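Side-chain contacts in glycosyl hydrolases family 2, sugar binding domain protein (Bacteroides uniformis str. 3978 T3 ii, PDB 6D1P), which is a gut-bacterial beta-glucuronidase that probably hydrolyses O-glycosidic bonds to release glucuronic acid from its conjugates: residues E385-C390 with T408-Q413; Q402-L407 with H451-R456; Y552-F557 with L644-C649; W559-Q564 with Y610-S615. All blocks are in the same frame, centred on the assembly; numbering follows the deposited sequence.

Contact 1. Residues E385-C390 with T408-Q413; sequences EEIPWC and TNMIEQ
Met-410 reaches from helix 397-414 onto the end of strand 382-386, and its side chain carries the contact on the helix side. CB points toward the strand, and with CG anti to the backbone N (chi1 -168°) the chain continues outward in that direction. CG is the first atom to touch, 3.6 Å from OE2 of Glu-385. The two side chains lie alongside, running in opposing senses, which puts CG of Glu-385 4.0 Å from SD of Met-410. That sulfur rests against the peptide that follows Glu-386, with Glu-386 O 3.6 Å from SD. A bend at the last torsion (chi3 59°) then turns the terminal methyl across the strand backbone, so that CE of Met-410 sits 3.7 Å from Glu-385 O and 4.2 Å from CG2 of Ile-387, whose side chain crosses it at about a right angle. No hydrogen bond links the segments. The Glu-385 carboxylate is fixed by others, OE2 by His-414 ND1 and OE1 by Gln-368 N, while Trp-423 also packs on Met-410. This is the helix-on-strand packing of a beta-alpha-beta unit, strand 382-386, helix 397-414 and strand 420-432, in a TIM barrel.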
# COMPACT_ATOMS: atom_id res chain seq x y z
N GLU A 385 -12.90 22.45 -22.50
CA GLU A 385 -13.03 21.54 -21.36
C GLU A 385 -13.90 20.36 -21.79
O GLU A 385 -14.94 20.57 -22.43
CB GLU A 385 -13.64 22.26 -20.15
CG GLU A 385 -13.25 21.68 -18.80
CD GLU A 385 -13.95 22.37 -17.63
OE1 GLU A 385 -13.44 22.28 -16.49
OE2 GLU A 385 -15.02 22.99 -17.85
N GLU A 386 -13.46 19.14 -21.47
CA GLU A 386 -14.12 17.92 -21.93
C GLU A 386 -14.43 17.00 -20.76
O GLU A 386 -13.83 17.12 -19.67
CB GLU A 386 -13.25 17.14 -22.93
CG GLU A 386 -11.98 16.51 -22.35
CD GLU A 386 -10.97 16.14 -23.42
OE1 GLU A 386 -10.86 16.90 -24.44
OE2 GLU A 386 -10.26 15.12 -23.25
N ILE A 387 -15.34 16.05 -20.99
CA ILE A 387 -15.63 14.99 -20.03
C ILE A 387 -14.61 13.86 -20.15
O ILE A 387 -14.02 13.66 -21.22
CB ILE A 387 -17.04 14.42 -20.20
CG1 ILE A 387 -17.30 14.00 -21.65
CG2 ILE A 387 -18.07 15.40 -19.66
CD1 ILE A 387 -18.44 12.98 -21.77
N PRO A 388 -14.40 13.06 -19.09
CA PRO A 388 -13.33 12.06 -19.13
C PRO A 388 -13.75 10.75 -19.80
O PRO A 388 -13.35 9.67 -19.34
CB PRO A 388 -12.97 11.87 -17.64
CG PRO A 388 -14.14 12.33 -16.88
CD PRO A 388 -15.00 13.19 -17.74
N TRP A 389 -14.53 10.83 -20.88
CA TRP A 389 -14.71 9.67 -21.76
C TRP A 389 -13.43 9.54 -22.59
O TRP A 389 -13.31 10.04 -23.72
CB TRP A 389 -15.95 9.82 -22.64
CG TRP A 389 -16.30 8.54 -23.33
CD1 TRP A 389 -15.88 7.29 -22.99
CD2 TRP A 389 -17.13 8.38 -24.49
NE1 TRP A 389 -16.39 6.37 -23.86
CE2 TRP A 389 -17.16 7.01 -24.79
CE3 TRP A 389 -17.85 9.27 -25.30
CZ2 TRP A 389 -17.89 6.49 -25.86
CZ3 TRP A 389 -18.56 8.76 -26.37
CH2 TRP A 389 -18.58 7.38 -26.64
N CYS A 390 -12.45 8.87 -22.01
CA CYS A 390 -11.07 8.90 -22.49
C CYS A 390 -10.55 7.47 -22.57
O CYS A 390 -10.17 6.89 -21.54
CB CYS A 390 -10.23 9.78 -21.56
SG CYS A 390 -8.49 9.92 -21.97
N THR A 408 -23.44 16.91 -18.20
CA THR A 408 -24.45 17.81 -17.65
C THR A 408 -23.85 18.69 -16.56
O THR A 408 -24.05 19.92 -16.57
CB THR A 408 -25.62 16.99 -17.12
OG1 THR A 408 -26.21 16.26 -18.20
CG2 THR A 408 -26.66 17.88 -16.46
N ASN A 409 -23.11 18.09 -15.63
CA ASN A 409 -22.53 18.86 -14.53
C ASN A 409 -21.49 19.85 -15.04
O ASN A 409 -21.45 21.00 -14.60
CB ASN A 409 -21.90 17.92 -13.50
CG ASN A 409 -22.93 17.22 -12.63
OD1 ASN A 409 -24.07 17.66 -12.53
ND2 ASN A 409 -22.52 16.14 -11.98
N MET A 410 -20.64 19.42 -15.97
CA MET A 410 -19.59 20.30 -16.48
C MET A 410 -20.19 21.54 -17.14
O MET A 410 -19.75 22.67 -16.88
CB MET A 410 -18.72 19.55 -17.48
CG MET A 410 -17.46 20.29 -17.83
SD MET A 410 -16.57 19.45 -19.14
CE MET A 410 -17.82 19.48 -20.42
N ILE A 411 -21.20 21.35 -17.99
CA ILE A 411 -21.82 22.46 -18.69
C ILE A 411 -22.58 23.35 -17.71
O ILE A 411 -22.42 24.57 -17.71
CB ILE A 411 -22.74 21.92 -19.80
CG1 ILE A 411 -21.90 21.36 -20.95
CG2 ILE A 411 -23.69 23.01 -20.27
CD1 ILE A 411 -22.70 20.54 -21.91
N GLU A 412 -23.40 22.75 -16.86
CA GLU A 412 -24.19 23.56 -15.94
C GLU A 412 -23.31 24.33 -14.96
O GLU A 412 -23.63 25.47 -14.61
CB GLU A 412 -25.20 22.69 -15.19
CG GLU A 412 -26.47 22.47 -16.00
CD GLU A 412 -27.46 21.54 -15.32
OE1 GLU A 412 -27.11 20.99 -14.24
OE2 GLU A 412 -28.57 21.36 -15.86
N GLN A 413 -22.18 23.75 -14.54
CA GLN A 413 -21.33 24.36 -13.53
C GLN A 413 -20.37 25.39 -14.09
O GLN A 413 -19.91 26.25 -13.34
CB GLN A 413 -20.56 23.26 -12.77
CG GLN A 413 -21.44 22.52 -11.74
CD GLN A 413 -20.87 21.18 -11.28
OE1 GLN A 413 -19.67 20.95 -11.31
NE2 GLN A 413 -21.75 20.30 -10.84

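Contact 2. Residues Q402-L407 with H451-R456; sequences QARRML and HDLAHR
Arg-404 meets Leu-453 with the root of its side chain and not with its charged end: CB lies 4.1 Å from CD2 of Leu-453. The same leucine methyl rests 4.0 Å from Arg-404 O, so it packs on the helix backbone as well. That carbonyl is also hydrogen-bonded to the hydroxyl of Thr-408, one turn further on. Beyond CB the arginine has CG anti to the carbonyl carbon (chi1 -58°) and stays extended from CG to NE, which carries the guanidinium to partners beyond the two segments. NE forms a salt bridge with Glu-449, on the facing helix 440-457, and NH1 is hydrogen-bonded to Asn-401 OD1. The helices that meet here are neighbours in the outer layer of the TIM barrel, following the adjacent parallel strands 382-386 and 420-432. Their short segments run nearly parallel, with 23° between the N-to-C directions, and the axes of these segments come within 10.6 Å of each other. Next along the segment to touch is Leu-407, whose CB points toward helix 440-457. It sends one methyl into the contact: CD2 is 4.2 Å from CB of Ala-454 and 4.3 Å from CD2 of Leu-453. The two leucines thus meet methyl to methyl. Leu-407 packs against Leu-425 of strand 420-432 and Leu-450 too, while Ala-454 touches Thr-463 of the next strand.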
# COMPACT_ATOMS: atom_id res chain seq x y z
N GLN A 402 -22.84 7.89 -16.21
CA GLN A 402 -21.82 8.76 -15.64
C GLN A 402 -21.37 9.80 -16.66
O GLN A 402 -21.18 10.97 -16.32
CB GLN A 402 -20.63 7.94 -15.12
CG GLN A 402 -19.48 8.85 -14.64
CD GLN A 402 -18.20 8.11 -14.26
OE1 GLN A 402 -18.09 6.89 -14.44
NE2 GLN A 402 -17.24 8.84 -13.72
N ALA A 403 -21.23 9.40 -17.92
CA ALA A 403 -20.86 10.36 -18.96
C ALA A 403 -21.95 11.41 -19.16
O ALA A 403 -21.65 12.61 -19.24
CB ALA A 403 -20.55 9.62 -20.26
N ARG A 404 -23.21 10.98 -19.22
CA ARG A 404 -24.30 11.95 -19.33
C ARG A 404 -24.32 12.87 -18.12
O ARG A 404 -24.52 14.09 -18.25
CB ARG A 404 -25.65 11.26 -19.47
CG ARG A 404 -25.78 10.32 -20.64
CD ARG A 404 -27.06 9.50 -20.49
NE ARG A 404 -27.29 8.61 -21.63
CZ ARG A 404 -27.42 7.29 -21.53
NH1 ARG A 404 -27.35 6.67 -20.34
NH2 ARG A 404 -27.64 6.57 -22.64
N ARG A 405 -24.10 12.30 -16.93
CA ARG A 405 -24.12 13.12 -15.72
C ARG A 405 -22.95 14.10 -15.69
O ARG A 405 -23.13 15.27 -15.32
CB ARG A 405 -24.08 12.22 -14.49
CG ARG A 405 -24.22 12.96 -13.17
CD ARG A 405 -24.37 11.96 -12.02
NE ARG A 405 -23.16 11.17 -11.81
CZ ARG A 405 -23.06 9.87 -12.09
NH1 ARG A 405 -24.11 9.22 -12.58
NH2 ARG A 405 -21.92 9.21 -11.85
N MET A 406 -21.75 13.66 -16.07
CA MET A 406 -20.62 14.57 -15.97
C MET A 406 -20.68 15.64 -17.06
O MET A 406 -20.35 16.80 -16.81
CB MET A 406 -19.30 13.79 -16.01
CG MET A 406 -19.12 12.92 -14.76
SD MET A 406 -17.51 12.11 -14.60
CE MET A 406 -16.48 13.43 -13.98
N LEU A 407 -21.15 15.28 -18.26
CA LEU A 407 -21.35 16.31 -19.28
C LEU A 407 -22.33 17.36 -18.78
O LEU A 407 -22.07 18.57 -18.87
CB LEU A 407 -21.85 15.68 -20.58
CG LEU A 407 -22.08 16.70 -21.69
CD1 LEU A 407 -20.83 17.48 -21.99
CD2 LEU A 407 -22.59 15.99 -22.93
N HIS A 451 -23.46 14.58 -28.13
CA HIS A 451 -23.45 15.84 -28.88
C HIS A 451 -24.80 16.54 -28.79
O HIS A 451 -24.86 17.76 -28.56
CB HIS A 451 -23.07 15.60 -30.34
CG HIS A 451 -23.31 16.78 -31.22
ND1 HIS A 451 -22.39 17.81 -31.36
CD2 HIS A 451 -24.37 17.12 -31.99
CE1 HIS A 451 -22.88 18.71 -32.19
NE2 HIS A 451 -24.08 18.31 -32.59
N ASP A 452 -25.90 15.79 -28.95
CA ASP A 452 -27.22 16.39 -28.87
C ASP A 452 -27.51 16.90 -27.47
O ASP A 452 -28.17 17.93 -27.30
CB ASP A 452 -28.29 15.38 -29.30
CG ASP A 452 -28.20 15.02 -30.75
OD1 ASP A 452 -27.74 15.86 -31.53
OD2 ASP A 452 -28.57 13.89 -31.12
N LEU A 453 -27.04 16.17 -26.46
CA LEU A 453 -27.27 16.60 -25.08
C LEU A 453 -26.58 17.93 -24.81
O LEU A 453 -27.17 18.83 -24.20
CB LEU A 453 -26.78 15.52 -24.10
CG LEU A 453 -26.88 15.77 -22.60
CD1 LEU A 453 -28.28 16.17 -22.24
CD2 LEU A 453 -26.46 14.52 -21.76
N ALA A 454 -25.33 18.07 -25.26
CA ALA A 454 -24.60 19.32 -25.08
C ALA A 454 -25.28 20.47 -25.82
O ALA A 454 -25.53 21.54 -25.26
CB ALA A 454 -23.16 19.16 -25.55
N HIS A 455 -25.61 20.26 -27.10
CA HIS A 455 -26.26 21.35 -27.83
C HIS A 455 -27.62 21.67 -27.25
O HIS A 455 -28.05 22.82 -27.30
CB HIS A 455 -26.34 21.02 -29.32
CG HIS A 455 -25.24 21.64 -30.10
ND1 HIS A 455 -25.44 22.70 -30.96
CD2 HIS A 455 -23.90 21.42 -30.09
CE1 HIS A 455 -24.28 23.08 -31.47
NE2 HIS A 455 -23.33 22.32 -30.95
N ARG A 456 -28.29 20.69 -26.64
CA ARG A 456 -29.57 21.01 -26.01
C ARG A 456 -29.35 21.79 -24.73
O ARG A 456 -30.11 22.72 -24.42
CB ARG A 456 -30.35 19.73 -25.75
CG ARG A 456 -31.76 19.94 -25.24
CD ARG A 456 -32.33 18.61 -24.77
NE ARG A 456 -32.02 18.36 -23.36
CZ ARG A 456 -31.69 17.16 -22.85
NH1 ARG A 456 -31.60 16.09 -23.64
NH2 ARG A 456 -31.44 17.04 -21.55

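Contact 3. Residues Y552-F557 with L644-C649; sequences YIIRLF and LVYSNC
The hydroxyl of Tyr-646 is hydrogen-bonded to Asp-558 OD1, just past the end of segment 552-557, and is flanked by Ile-554, whose CG2 lies 3.3 Å from Tyr-646 OH. The same methyl touches the ring itself, 3.7 Å from CZ of Tyr-646, approaching obliquely. Ile-554 thus covers the polar end of the tyrosine with a hydrocarbon branch while the aspartate satisfies it. One residue on, Arg-555 makes the second meeting: CD1 of Leu-644 sits over one face of its guanidinium, 4.1 Å from NH1. The two side chains cross at about a right angle. With CG anti to the carbonyl carbon (chi1 -71°) and an extended chain to NE, the arginine brings that flat group up to the strand, where NH2 forms a salt bridge with Glu-642. NH1 is hydrogen-bonded to Ser-551 O, so partners at both terminal nitrogens should limit the group's rotation. Every side chain in the contact is buried. It is a domain interface, a helix of the TIM barrel lying against a strand of the antiparallel sheet that follows, consistent with an immunoglobulin-like domain of the E-set type.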
# COMPACT_ATOMS: atom_id res chain seq x y z
N TYR A 552 16.50 18.70 -29.47
CA TYR A 552 15.58 18.29 -30.51
C TYR A 552 14.26 19.02 -30.38
O TYR A 552 13.76 19.62 -31.35
CB TYR A 552 15.38 16.78 -30.50
CG TYR A 552 14.34 16.40 -31.51
CD1 TYR A 552 14.62 16.42 -32.88
CD2 TYR A 552 13.05 16.09 -31.11
CE1 TYR A 552 13.63 16.10 -33.83
CE2 TYR A 552 12.06 15.77 -32.04
CZ TYR A 552 12.36 15.77 -33.40
OH TYR A 552 11.37 15.45 -34.30
N ILE A 553 13.68 19.01 -29.18
CA ILE A 553 12.31 19.51 -29.08
C ILE A 553 12.25 21.01 -29.33
O ILE A 553 11.23 21.53 -29.78
CB ILE A 553 11.68 19.14 -27.73
CG1 ILE A 553 10.16 18.99 -27.90
CG2 ILE A 553 11.99 20.18 -26.66
CD1 ILE A 553 9.76 17.80 -28.75
N ILE A 554 13.34 21.73 -29.05
CA ILE A 554 13.36 23.17 -29.27
C ILE A 554 13.21 23.48 -30.76
O ILE A 554 12.41 24.34 -31.16
CB ILE A 554 14.65 23.76 -28.67
CG1 ILE A 554 14.44 24.02 -27.18
CG2 ILE A 554 15.12 25.00 -29.43
CD1 ILE A 554 15.70 24.06 -26.38
N ARG A 555 13.94 22.74 -31.59
CA ARG A 555 13.80 22.85 -33.03
C ARG A 555 12.40 22.46 -33.48
O ARG A 555 11.84 23.09 -34.40
CB ARG A 555 14.84 21.97 -33.70
CG ARG A 555 16.26 22.51 -33.57
CD ARG A 555 17.27 21.48 -34.00
NE ARG A 555 18.59 22.05 -34.20
CZ ARG A 555 19.40 22.44 -33.21
NH1 ARG A 555 19.01 22.33 -31.94
NH2 ARG A 555 20.59 22.94 -33.49
N LEU A 556 11.81 21.43 -32.87
CA LEU A 556 10.47 20.99 -33.27
C LEU A 556 9.44 22.05 -32.95
O LEU A 556 8.56 22.34 -33.77
CB LEU A 556 10.10 19.66 -32.61
CG LEU A 556 8.75 18.99 -32.94
CD1 LEU A 556 8.81 17.48 -32.66
CD2 LEU A 556 7.56 19.60 -32.18
N PHE A 557 9.52 22.64 -31.74
CA PHE A 557 8.60 23.71 -31.39
C PHE A 557 8.82 24.92 -32.30
O PHE A 557 7.86 25.53 -32.79
CB PHE A 557 8.80 24.14 -29.93
CG PHE A 557 8.37 23.11 -28.91
CD1 PHE A 557 7.17 22.44 -29.04
CD2 PHE A 557 9.17 22.87 -27.79
CE1 PHE A 557 6.76 21.51 -28.07
CE2 PHE A 557 8.79 21.95 -26.82
CZ PHE A 557 7.58 21.26 -26.96
N LEU A 644 22.00 29.49 -30.40
CA LEU A 644 20.67 29.98 -30.75
C LEU A 644 20.15 30.88 -29.65
O LEU A 644 20.40 30.66 -28.47
CB LEU A 644 19.69 28.83 -30.98
CG LEU A 644 20.17 27.64 -31.81
CD1 LEU A 644 19.21 26.41 -31.67
CD2 LEU A 644 20.37 28.03 -33.26
N VAL A 645 19.39 31.90 -30.03
CA VAL A 645 18.80 32.80 -29.05
C VAL A 645 17.32 32.90 -29.33
O VAL A 645 16.90 33.03 -30.49
CB VAL A 645 19.46 34.19 -29.09
CG1 VAL A 645 18.76 35.10 -28.12
CG2 VAL A 645 20.93 34.09 -28.74
N TYR A 646 16.52 32.86 -28.28
CA TYR A 646 15.07 32.95 -28.44
C TYR A 646 14.64 34.27 -27.83
O TYR A 646 14.61 34.44 -26.61
CB TYR A 646 14.37 31.71 -27.87
CG TYR A 646 14.58 30.55 -28.82
CD1 TYR A 646 13.70 30.33 -29.89
CD2 TYR A 646 15.72 29.74 -28.73
CE1 TYR A 646 13.92 29.30 -30.81
CE2 TYR A 646 15.95 28.73 -29.64
CZ TYR A 646 15.05 28.52 -30.69
OH TYR A 646 15.28 27.52 -31.59
N SER A 647 14.33 35.23 -28.71
CA SER A 647 13.90 36.55 -28.30
C SER A 647 12.79 37.02 -29.23
O SER A 647 12.76 36.65 -30.40
CB SER A 647 15.09 37.53 -28.32
OG SER A 647 14.65 38.87 -28.23
N ASN A 648 11.87 37.81 -28.68
CA ASN A 648 10.93 38.59 -29.47
C ASN A 648 11.40 40.03 -29.70
O ASN A 648 10.60 40.87 -30.11
CB ASN A 648 9.55 38.61 -28.80
CG ASN A 648 9.62 39.03 -27.35
OD1 ASN A 648 10.71 39.30 -26.81
ND2 ASN A 648 8.47 39.10 -26.70
N CYS A 649 12.66 40.33 -29.39
CA CYS A 649 13.21 41.66 -29.67
C CYS A 649 13.55 41.76 -31.15
O CYS A 649 14.06 40.80 -31.74
CB CYS A 649 14.46 41.93 -28.82
SG CYS A 649 14.16 42.31 -27.05

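Contact 4. Residues W559-Q564 with Y610-S615; sequences WHLKEQ and YYVFQS
Leu-561 and Phe-613 make the main apolar contact, their side chains crossing at about a right angle. A chi1 of -71°, with CG opposite the carbonyl carbon, aims the leucine's fork at the ring, and both methyls face the CD1-CE1 side of the phenylalanine. CD1 of Leu-561 lies 3.7 Å from CD1 of Phe-613, and CD2 of Leu-561 lies 3.9 Å from CE1 of the same ring. CD1 of Leu-561 comes to the ring obliquely. CD1 of Leu-561 also reaches the backbone, 3.9 Å from Phe-613 CA, and lies 4.2 Å from CG1 of Val-612. Further apolar cover comes from outside: Phe-613 stacks on Phe-575, and Leu-561 touches Tyr-616 and Trp-617.

No hydrogen bond crosses between the segments; one side-chain bond closes within 610-615. Ser-615 OG donates to Val-612 O at 2.8 Å, arriving 29° out of the carbonyl plane with a C=O...donor angle of 123°. The bond ties the serine hydroxyl back onto its own helix, while Tyr-646 of the neighbouring strand 641-647 packs on the same serine.

Charge is likewise kept to one helix. Lys-562 NZ and Glu-563 OE2 form a weak salt bridge at 3.3 Å, and the methylene CE of Lys-562 lies 3.6 Å above the plane of the Trp-559 ring, toward its rim.

With no hydrogen bond or salt bridge between the two segments, helices 550-564 and 609-617 are joined here through buried hydrocarbon surfaces, so their fit here probably rests on shape and on exclusion of water.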
# COMPACT_ATOMS: atom_id res chain seq x y z
N TRP A 559 10.08 25.14 -35.42
CA TRP A 559 9.49 24.87 -36.73
C TRP A 559 7.97 25.05 -36.72
O TRP A 559 7.42 25.85 -37.48
CB TRP A 559 9.85 23.47 -37.20
CG TRP A 559 9.47 23.31 -38.61
CD1 TRP A 559 8.23 22.97 -39.10
CD2 TRP A 559 10.29 23.57 -39.76
NE1 TRP A 559 8.25 22.97 -40.47
CE2 TRP A 559 9.50 23.34 -40.91
CE3 TRP A 559 11.63 23.97 -39.92
CZ2 TRP A 559 10.00 23.48 -42.21
CZ3 TRP A 559 12.13 24.11 -41.23
CH2 TRP A 559 11.31 23.87 -42.35
N HIS A 560 7.27 24.29 -35.87
CA HIS A 560 5.81 24.39 -35.82
C HIS A 560 5.37 25.84 -35.70
O HIS A 560 4.46 26.28 -36.42
CB HIS A 560 5.25 23.59 -34.64
CG HIS A 560 5.10 22.12 -34.90
ND1 HIS A 560 6.16 21.24 -34.88
CD2 HIS A 560 4.00 21.37 -35.15
CE1 HIS A 560 5.73 20.02 -35.13
NE2 HIS A 560 4.42 20.07 -35.30
N LEU A 561 6.00 26.59 -34.79
CA LEU A 561 5.56 27.96 -34.52
C LEU A 561 5.79 28.87 -35.73
O LEU A 561 4.96 29.74 -36.03
CB LEU A 561 6.27 28.51 -33.29
CG LEU A 561 5.83 27.89 -31.95
CD1 LEU A 561 6.73 28.34 -30.82
CD2 LEU A 561 4.39 28.25 -31.65
N LYS A 562 6.91 28.69 -36.42
CA LYS A 562 7.13 29.56 -37.57
C LYS A 562 6.24 29.15 -38.73
O LYS A 562 5.85 30.01 -39.53
CB LYS A 562 8.61 29.59 -37.96
CG LYS A 562 9.18 28.33 -38.53
CD LYS A 562 9.32 28.41 -40.05
CE LYS A 562 10.15 27.23 -40.55
NZ LYS A 562 10.25 27.20 -42.05
N GLU A 563 5.84 27.87 -38.81
CA GLU A 563 4.89 27.47 -39.85
C GLU A 563 3.52 28.08 -39.60
O GLU A 563 2.84 28.49 -40.55
CB GLU A 563 4.81 25.95 -39.94
CG GLU A 563 6.12 25.31 -40.38
CD GLU A 563 6.56 25.72 -41.78
OE1 GLU A 563 6.45 24.89 -42.71
OE2 GLU A 563 7.01 26.88 -41.95
N GLN A 564 3.11 28.18 -38.34
CA GLN A 564 1.77 28.68 -38.07
C GLN A 564 1.56 30.11 -38.55
O GLN A 564 0.41 30.52 -38.74
CB GLN A 564 1.45 28.55 -36.58
CG GLN A 564 1.42 27.08 -36.18
CD GLN A 564 0.86 26.79 -34.81
OE1 GLN A 564 0.43 27.69 -34.09
NE2 GLN A 564 0.85 25.52 -34.45
N TYR A 610 10.33 26.51 -22.90
CA TYR A 610 9.35 27.51 -22.49
C TYR A 610 9.62 28.87 -23.16
O TYR A 610 8.68 29.61 -23.44
CB TYR A 610 9.36 27.65 -20.96
CG TYR A 610 8.49 28.76 -20.39
CD1 TYR A 610 8.99 30.06 -20.22
CD2 TYR A 610 7.17 28.52 -20.00
CE1 TYR A 610 8.19 31.09 -19.68
CE2 TYR A 610 6.36 29.54 -19.48
CZ TYR A 610 6.88 30.83 -19.32
OH TYR A 610 6.09 31.83 -18.80
N TYR A 611 10.90 29.19 -23.43
CA TYR A 611 11.28 30.47 -24.02
C TYR A 611 11.13 30.46 -25.53
O TYR A 611 10.92 31.53 -26.13
CB TYR A 611 12.73 30.80 -23.63
CG TYR A 611 12.87 30.79 -22.12
CD1 TYR A 611 12.37 31.84 -21.37
CD2 TYR A 611 13.43 29.70 -21.45
CE1 TYR A 611 12.45 31.84 -20.00
CE2 TYR A 611 13.51 29.69 -20.05
CZ TYR A 611 13.01 30.77 -19.34
OH TYR A 611 13.04 30.84 -17.98
N VAL A 612 11.23 29.29 -26.16
CA VAL A 612 10.90 29.21 -27.58
C VAL A 612 9.47 29.68 -27.80
O VAL A 612 9.22 30.56 -28.63
CB VAL A 612 11.12 27.79 -28.10
CG1 VAL A 612 10.67 27.71 -29.54
CG2 VAL A 612 12.59 27.41 -27.96
N PHE A 613 8.53 29.14 -27.02
CA PHE A 613 7.14 29.59 -27.12
C PHE A 613 7.02 31.06 -26.75
O PHE A 613 6.30 31.82 -27.42
CB PHE A 613 6.21 28.76 -26.23
CG PHE A 613 5.81 27.43 -26.84
CD1 PHE A 613 4.80 27.37 -27.80
CD2 PHE A 613 6.45 26.26 -26.48
CE1 PHE A 613 4.45 26.18 -28.39
CE2 PHE A 613 6.09 25.04 -27.06
CZ PHE A 613 5.09 25.00 -28.01
N GLN A 614 7.70 31.48 -25.68
CA GLN A 614 7.53 32.85 -25.22
C GLN A 614 8.02 33.83 -26.27
O GLN A 614 7.37 34.85 -26.54
CB GLN A 614 8.27 33.06 -23.90
CG GLN A 614 7.94 34.37 -23.18
CD GLN A 614 8.60 34.45 -21.80
OE1 GLN A 614 9.82 34.29 -21.67
NE2 GLN A 614 7.79 34.69 -20.76
N SER A 615 9.14 33.51 -26.91
CA SER A 615 9.71 34.40 -27.91
C SER A 615 8.78 34.58 -29.11
O SER A 615 8.86 35.60 -29.79
CB SER A 615 11.06 33.88 -28.38
OG SER A 615 10.91 32.69 -29.12

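The four contacts form two clusters. Contacts 1 and 2 share helix 397-414 and touch through Ile-387 and Leu-407; contacts 3 and 4 share helix 550-564 and meet where Phe-557 packs on Phe-613. Centres of contacts 1 and 3 are about 36 Å apart, on opposite sides of the chain's centre. Contacts 1, 3 and 4 are buried, whereas contact 2, between outer helices, is only partly so. Contacts 1, 2 and 4 lie within the barrel: a thioether against a carboxylate and strand backbone in 1, methyls in 2, a leucine against an aromatic ring in 4. Contact 3 joins two domains and takes a polar group from each side; in contact 1 only the strand supplies one.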